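Long-range contact in D-aminoacid aminotransferase-like PLP-dependent enzyme (Haemophilus somnus, PDB 3CEB), which is a PLP-dependent enzyme of the class IV aminotransferase fold, probably acting as a 4-amino-4-deoxychorismate lyase: residues Ile140-Asn145 against Tyr182-Leu187. Residues are numbered along the deposited sequence; the frame is centred on the assembly and turned at random.
Sequences IFRQNN and YEEIRL
The Tyr182 ring takes Phe141 CB over one face, a CH-pi contact 4.0 Å from CB to the ring centroid and 28° off the normal, while Arg142 O lies at its edge, in plane. The two rings themselves meet obliquely. Phe141 CG stands anti to the carbonyl carbon (chi1 -60°), and the side chains of Phe141 and Ile185 lie side by side, pointing the same way, with Phe141 CE2 3.6 Å from Ile185 CG2; Met124 touches both residues. Gln143 crosses Tyr182 obliquely, its NE2 near Tyr182 CE1, with amide and ring planes 17° apart, and its amide is tied to Gln181 and, weakly, Arg172.

The Arg142 guanidinium carries Glu183 CB over one face, with Glu184 OE1 and Asn144 O at its edge. Arg142 NE donates to Glu184 OE1 at 3.0 Å, in the guanidinium plane, on the anti side of the carboxylate. Arg142 NH1 and Glu183 OE2, 3.4 Å apart, attract by charge only, because the oxygen lies well out of that plane. Arg186 grips Glu184 OE2 side-on through NE (2.8 Å) and NH2, so one carboxylate bridges two arginines and probably offsets their mutual repulsion.

Backbone bonds fix the register: Ile140 and Arg186 exchange two, Arg142 N reaches Glu184 O at 2.9 Å, and Glu183 N reaches Arg142 O. Phe141 and Ile185 form the intervening non-hydrogen-bonded pair, CA to CA 4.7 Å. This is antiparallel pairing that adds edge strand 185-188 to strand 138-143 in a mixed four-stranded sheet of the class IV aminotransferase fold, with Phe141 and Ile185 on one face, and on the other Ile140 beside Arg186, whose guanidinium belongs to the salt-bridge network.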
# COMPACT_ATOMS: atom_id res chain seq x y z
N ILE A 140 -3.80 6.19 9.04
CA ILE A 140 -3.15 6.97 10.09
C ILE A 140 -4.20 7.85 10.75
O ILE A 140 -5.16 8.30 10.13
CB ILE A 140 -1.94 7.81 9.57
CG1 ILE A 140 -2.35 8.87 8.55
CG2 ILE A 140 -0.90 6.91 8.95
CD1 ILE A 140 -1.20 9.85 8.16
N PHE A 141 -4.01 8.08 12.03
CA PHE A 141 -4.99 8.75 12.86
C PHE A 141 -4.30 9.81 13.67
O PHE A 141 -3.27 9.58 14.26
CB PHE A 141 -5.62 7.71 13.78
CG PHE A 141 -6.33 6.61 13.02
CD1 PHE A 141 -5.66 5.48 12.63
CD2 PHE A 141 -7.68 6.73 12.68
CE1 PHE A 141 -6.31 4.47 11.89
CE2 PHE A 141 -8.34 5.73 11.96
CZ PHE A 141 -7.65 4.61 11.55
N ARG A 142 -4.87 11.00 13.71
CA ARG A 142 -4.19 12.10 14.38
C ARG A 142 -4.56 12.17 15.84
O ARG A 142 -5.70 12.10 16.20
CB ARG A 142 -4.45 13.43 13.67
CG ARG A 142 -3.50 14.53 14.11
CD ARG A 142 -3.61 15.79 13.23
NE ARG A 142 -4.96 16.39 13.22
CZ ARG A 142 -5.50 17.08 14.23
NH1 ARG A 142 -4.83 17.25 15.38
NH2 ARG A 142 -6.73 17.59 14.11
N GLN A 143 -3.56 12.30 16.69
CA GLN A 143 -3.78 12.47 18.11
C GLN A 143 -2.76 13.44 18.62
O GLN A 143 -1.55 13.26 18.46
CB GLN A 143 -3.64 11.16 18.85
CG GLN A 143 -4.15 11.24 20.24
CD GLN A 143 -4.18 9.90 20.89
OE1 GLN A 143 -3.13 9.32 21.12
NE2 GLN A 143 -5.38 9.39 21.18
N ASN A 144 -3.24 14.49 19.24
CA ASN A 144 -2.34 15.56 19.61
C ASN A 144 -1.74 16.11 18.33
O ASN A 144 -2.45 16.57 17.40
CB ASN A 144 -1.22 15.02 20.50
CG ASN A 144 -1.66 14.92 21.95
OD1 ASN A 144 -2.87 14.93 22.24
ND2 ASN A 144 -0.69 14.86 22.88
N ASN A 145 -0.42 16.01 18.26
CA ASN A 145 0.23 16.43 17.06
C ASN A 145 0.94 15.31 16.42
O ASN A 145 1.82 15.54 15.66
CB ASN A 145 1.20 17.53 17.35
CG ASN A 145 0.55 18.86 17.26
OD1 ASN A 145 0.38 19.57 18.26
ND2 ASN A 145 0.10 19.20 16.05
N TYR A 182 -9.32 9.65 18.55
CA TYR A 182 -8.61 10.32 17.43
C TYR A 182 -9.37 11.51 16.77
O TYR A 182 -10.58 11.61 16.86
CB TYR A 182 -8.15 9.28 16.40
CG TYR A 182 -7.23 8.28 17.04
CD1 TYR A 182 -5.90 8.59 17.27
CD2 TYR A 182 -7.67 7.03 17.46
CE1 TYR A 182 -5.05 7.71 17.89
CE2 TYR A 182 -6.82 6.13 18.08
CZ TYR A 182 -5.51 6.48 18.29
OH TYR A 182 -4.64 5.63 18.89
N GLU A 183 -8.62 12.41 16.14
CA GLU A 183 -9.15 13.67 15.65
C GLU A 183 -9.31 13.78 14.16
O GLU A 183 -9.94 14.70 13.68
CB GLU A 183 -8.19 14.76 16.08
CG GLU A 183 -7.93 14.80 17.58
CD GLU A 183 -6.99 15.89 17.97
OE1 GLU A 183 -7.42 17.05 18.11
OE2 GLU A 183 -5.80 15.58 18.12
N GLU A 184 -8.76 12.82 13.44
CA GLU A 184 -8.70 12.90 11.99
C GLU A 184 -8.14 11.60 11.47
O GLU A 184 -7.33 10.99 12.14
CB GLU A 184 -7.76 14.03 11.59
CG GLU A 184 -7.70 14.29 10.10
CD GLU A 184 -6.74 15.39 9.68
OE1 GLU A 184 -6.28 16.18 10.51
OE2 GLU A 184 -6.42 15.47 8.48
N ILE A 185 -8.60 11.19 10.29
CA ILE A 185 -8.20 9.95 9.64
C ILE A 185 -7.67 10.23 8.25
O ILE A 185 -8.23 11.04 7.52
CB ILE A 185 -9.41 8.97 9.42
CG1 ILE A 185 -10.25 8.82 10.70
CG2 ILE A 185 -8.92 7.60 8.88
CD1 ILE A 185 -11.35 7.81 10.58
N ARG A 186 -6.60 9.55 7.86
CA ARG A 186 -6.11 9.69 6.50
C ARG A 186 -5.55 8.40 5.98
O ARG A 186 -5.26 7.48 6.75
CB ARG A 186 -5.01 10.74 6.39
CG ARG A 186 -5.54 12.14 6.41
CD ARG A 186 -4.44 13.08 6.00
NE ARG A 186 -4.51 14.35 6.71
CZ ARG A 186 -3.60 15.32 6.62
NH1 ARG A 186 -2.54 15.14 5.83
NH2 ARG A 186 -3.74 16.46 7.33
N LEU A 187 -5.43 8.31 4.67
CA LEU A 187 -4.77 7.20 4.08
C LEU A 187 -3.33 7.40 3.68
O LEU A 187 -2.92 8.45 3.35
CB LEU A 187 -5.63 6.55 3.00
CG LEU A 187 -5.75 7.01 1.57
CD1 LEU A 187 -4.49 6.98 0.85
CD2 LEU A 187 -6.69 6.12 0.94